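Local coordinates for protein CD160 antigen (Homo sapiens, PDB 6NGG) that serves as an immunoglobulin-domain receptor on natural killer and T cells, binding MHC class I molecules and TNFRSF14 to deliver stimulatory or inhibitory signals, at residues 48-56 against 66-74. The protein carries 1 engineered substitution. Sequence-based numbering, arbitrary orientation.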
loop_
_atom_site.group_PDB
_atom_site.type_symbol
_atom_site.label_atom_id
_atom_site.label_comp_id
_atom_site.label_asym_id
_atom_site.label_seq_id
_atom_site.Cartn_x
_atom_site.Cartn_y
_atom_site.Cartn_z
ATOM N N SER A 48 -6.598 -8.638 0.883
ATOM C CA SER A 48 -5.342 -7.914 0.676
ATOM C C SER A 48 -4.157 -8.796 0.874
ATOM O O SER A 48 -4.199 -9.701 1.681
ATOM C CB SER A 48 -5.202 -6.726 1.677
ATOM O OG SER A 48 -5.014 -7.178 3.040
ATOM N N LEU A 49 -3.053 -8.445 0.245
ATOM C CA LEU A 49 -1.748 -9.075 0.555
ATOM C C LEU A 49 -1.196 -8.636 1.888
ATOM O O LEU A 49 -0.435 -9.357 2.503
ATOM C CB LEU A 49 -0.725 -8.728 -0.488
ATOM C CG LEU A 49 -1.099 -9.091 -1.917
ATOM C CD1 LEU A 49 -0.014 -8.627 -2.855
ATOM C CD2 LEU A 49 -1.320 -10.584 -2.039
ATOM N N LYS A 50 -1.541 -7.437 2.323
ATOM C CA LYS A 50 -1.072 -6.905 3.567
ATOM C C LYS A 50 -1.976 -5.738 4.024
ATOM O O LYS A 50 -2.425 -4.957 3.207
ATOM C CB LYS A 50 0.357 -6.465 3.408
ATOM C CG LYS A 50 0.891 -5.955 4.743
ATOM C CD LYS A 50 2.373 -5.709 4.764
ATOM C CE LYS A 50 2.801 -5.434 6.193
ATOM N NZ LYS A 50 4.248 -5.138 6.199
ATOM N N GLN A 51 -2.313 -5.676 5.309
ATOM C CA GLN A 51 -3.124 -4.556 5.841
ATOM C C GLN A 51 -2.430 -3.982 7.046
ATOM O O GLN A 51 -1.573 -4.650 7.614
ATOM C CB GLN A 51 -4.493 -4.980 6.262
ATOM C CG GLN A 51 -4.592 -6.138 7.279
ATOM C CD GLN A 51 -6.020 -6.472 7.597
ATOM O OE1 GLN A 51 -6.511 -7.484 7.204
ATOM N NE2 GLN A 51 -6.695 -5.606 8.283
ATOM N N LEU A 52 -2.774 -2.764 7.438
ATOM C CA LEU A 52 -2.073 -2.168 8.558
ATOM C C LEU A 52 -2.876 -1.044 9.116
ATOM O O LEU A 52 -3.321 -0.180 8.343
ATOM C CB LEU A 52 -0.707 -1.636 8.099
ATOM C CG LEU A 52 0.146 -0.957 9.160
ATOM C CD1 LEU A 52 0.487 -1.893 10.281
ATOM C CD2 LEU A 52 1.377 -0.319 8.513
ATOM N N ARG A 53 -3.057 -1.068 10.442
ATOM C CA ARG A 53 -3.617 0.080 11.219
ATOM C C ARG A 53 -2.493 0.569 12.111
ATOM O O ARG A 53 -1.977 -0.162 12.912
ATOM C CB ARG A 53 -4.814 -0.337 12.089
ATOM C CG ARG A 53 -5.861 -1.182 11.358
ATOM C CD ARG A 53 -6.850 -1.890 12.278
ATOM N NE ARG A 53 -8.220 -1.773 11.755
ATOM C CZ ARG A 53 -8.965 -0.654 11.830
ATOM N NH1 ARG A 53 -8.506 0.471 12.420
ATOM N NH2 ARG A 53 -10.186 -0.649 11.313
ATOM N N LEU A 54 -2.089 1.805 11.954
ATOM C CA LEU A 54 -0.839 2.245 12.514
ATOM C C LEU A 54 -1.077 2.936 13.847
ATOM O O LEU A 54 -1.929 3.818 13.959
ATOM C CB LEU A 54 -0.202 3.188 11.483
ATOM C CG LEU A 54 1.304 3.356 11.403
ATOM C CD1 LEU A 54 2.099 2.057 11.394
ATOM C CD2 LEU A 54 1.586 4.238 10.183
ATOM N N LYS A 55 -0.325 2.575 14.875
ATOM C CA LYS A 55 -0.442 3.330 16.109
ATOM C C LYS A 55 0.658 4.367 16.119
ATOM O O LYS A 55 1.784 4.096 15.649
ATOM C CB LYS A 55 -0.436 2.412 17.329
ATOM C CG LYS A 55 0.903 1.787 17.709
ATOM C CD LYS A 55 0.697 0.618 18.676
ATOM C CE LYS A 55 -0.424 -0.354 18.236
ATOM N NZ LYS A 55 -0.609 -1.525 19.129
ATOM N N ARG A 56 0.339 5.546 16.643
ATOM C CA ARG A 56 1.101 6.790 16.352
ATOM C C ARG A 56 2.044 7.305 17.435
ATOM O O ARG A 56 2.466 8.437 17.429
ATOM C CB ARG A 56 0.127 7.843 15.927
ATOM C CG ARG A 56 -0.632 7.261 14.703
ATOM C CD ARG A 56 -1.159 8.337 13.897
ATOM N NE ARG A 56 -0.187 9.009 13.087
ATOM C CZ ARG A 56 0.144 8.686 11.825
ATOM N NH1 ARG A 56 -0.328 7.571 11.264
ATOM N NH2 ARG A 56 0.973 9.433 11.158
ATOM N N ILE A 66 1.821 14.287 8.730
ATOM C CA ILE A 66 0.646 14.363 7.826
ATOM C C ILE A 66 0.543 13.145 6.922
ATOM O O ILE A 66 -0.062 13.235 5.847
ATOM C CB ILE A 66 0.719 15.617 6.898
ATOM C CG1 ILE A 66 2.073 15.599 6.132
ATOM C CG2 ILE A 66 0.549 16.935 7.675
ATOM C CD1 ILE A 66 2.081 16.557 4.958
ATOM N N SER A 67 1.177 12.033 7.310
ATOM C CA SER A 67 1.148 10.836 6.517
ATOM C C SER A 67 1.327 9.504 7.275
ATOM O O SER A 67 1.830 9.416 8.352
ATOM C CB SER A 67 2.225 10.937 5.382
ATOM O OG SER A 67 3.518 10.867 5.977
ATOM N N SER A 68 0.888 8.450 6.623
ATOM C CA SER A 68 1.013 7.118 7.194
ATOM C C SER A 68 1.406 6.165 6.093
ATOM O O SER A 68 0.753 6.194 5.022
ATOM C CB SER A 68 -0.358 6.703 7.732
ATOM O OG SER A 68 -0.754 7.440 8.897
ATOM N N GLN A 69 2.324 5.232 6.391
ATOM C CA GLN A 69 2.871 4.394 5.356
ATOM C C GLN A 69 2.650 2.922 5.596
ATOM O O GLN A 69 2.776 2.464 6.739
ATOM C CB GLN A 69 4.345 4.666 5.204
ATOM C CG GLN A 69 4.970 3.991 4.010
ATOM C CD GLN A 69 6.477 4.082 4.083
ATOM O OE1 GLN A 69 7.066 5.115 3.712
ATOM N NE2 GLN A 69 7.122 2.997 4.542
ATOM N N LEU A 70 2.343 2.211 4.511
ATOM C CA LEU A 70 2.333 0.717 4.487
ATOM C C LEU A 70 3.361 0.215 3.487
ATOM O O LEU A 70 3.406 0.678 2.346
ATOM C CB LEU A 70 0.999 0.183 4.125
ATOM C CG LEU A 70 0.863 -1.280 3.665
ATOM C CD1 LEU A 70 1.228 -2.150 4.817
ATOM C CD2 LEU A 70 -0.537 -1.597 3.287
ATOM N N MET A 71 4.200 -0.729 3.907
ATOM C CA MET A 71 5.248 -1.275 2.982
ATOM C C MET A 71 5.083 -2.788 2.932
ATOM O O MET A 71 4.962 -3.445 4.014
ATOM C CB MET A 71 6.658 -0.833 3.372
ATOM C CG MET A 71 7.776 -1.502 2.554
ATOM S SD MET A 71 9.472 -1.115 3.058
ATOM C CE MET A 71 9.351 0.577 2.707
ATOM N N PHE A 72 4.862 -3.300 1.718
ATOM C CA PHE A 72 4.799 -4.720 1.470
ATOM C C PHE A 72 6.122 -5.122 0.819
ATOM O O PHE A 72 6.500 -4.562 -0.214
ATOM C CB PHE A 72 3.630 -5.029 0.579
ATOM C CG PHE A 72 3.546 -6.456 0.170
ATOM C CD1 PHE A 72 3.268 -7.432 1.113
ATOM C CD2 PHE A 72 3.683 -6.822 -1.173
ATOM C CE1 PHE A 72 3.129 -8.764 0.754
ATOM C CE2 PHE A 72 3.567 -8.167 -1.525
ATOM C CZ PHE A 72 3.341 -9.134 -0.556
ATOM N N THR A 73 6.823 -6.087 1.403
ATOM C CA THR A 73 8.133 -6.477 0.892
ATOM C C THR A 73 8.075 -7.853 0.227
ATOM O O THR A 73 7.480 -8.772 0.774
ATOM C CB THR A 73 9.227 -6.408 1.972
ATOM O OG1 THR A 73 9.364 -5.044 2.437
ATOM C CG2 THR A 73 10.618 -6.832 1.361
ATOM N N ILE A 74 8.598 -7.927 -0.995
ATOM C CA ILE A 74 8.792 -9.148 -1.745
ATOM C C ILE A 74 10.319 -9.456 -1.674
ATOM O O ILE A 74 11.119 -8.733 -2.187
ATOM C CB ILE A 74 8.310 -8.987 -3.176
ATOM C CG1 ILE A 74 6.813 -8.697 -3.232
ATOM C CG2 ILE A 74 8.611 -10.210 -4.007
ATOM C CD1 ILE A 74 6.380 -8.018 -4.508
HETATM O O HOH W 1 4.359 -1.701 6.739
HETATM O O HOH W 2 5.637 -7.111 3.921
#
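One face of the Phe72 ring is met by Leu49, whose CB sits 4.3 Å from the ring centroid in a CH-pi contact displaced toward the rim, while Leu49 CD1 reaches Phe72 CE2. Lys50 CB approaches the same ring obliquely, at CD1. The other flat group, the Arg56 guanidinium, uses its edge: NH2 gives a 2.9 Å hydrogen bond to Ser67 O, which lies in the guanidinium plane, while NH2 stands above the plane of the Ser67 carbonyl. A long side chain bent at chi3 (76°) carries the planar donor there, with Ser68 OG as a close neighbour of NH1; Ser68 OG also bonds His23. Strands 50-52 and 67-74 are each an edge strand of one of the two sheets of this immunoglobulin-like sandwich. They run antiparallel at 156° with axes 7.8 Å apart, so side chains rather than backbone bonds join the two sheet edges. Lysine suits that place: its extended chain, CG anti to the backbone N (chi1 -177°), lays apolar methylenes along Leu70 CD1, with Lys50 CD at 3.7 Å, and delivers Lys50 NZ to Met71 O at 2.9 Å, nearly in line with the C=O bond. Two waters that accept the backbone N-H of Met71 and of Thr73 also accept weakly from Lys50 NZ. Farther along, branched leucines continue the apolar seam: Leu52 CB packs on Leu70 CD1 at 3.8 Å, and Leu54 CD2 rests 4.0 Å from Ser68 CB.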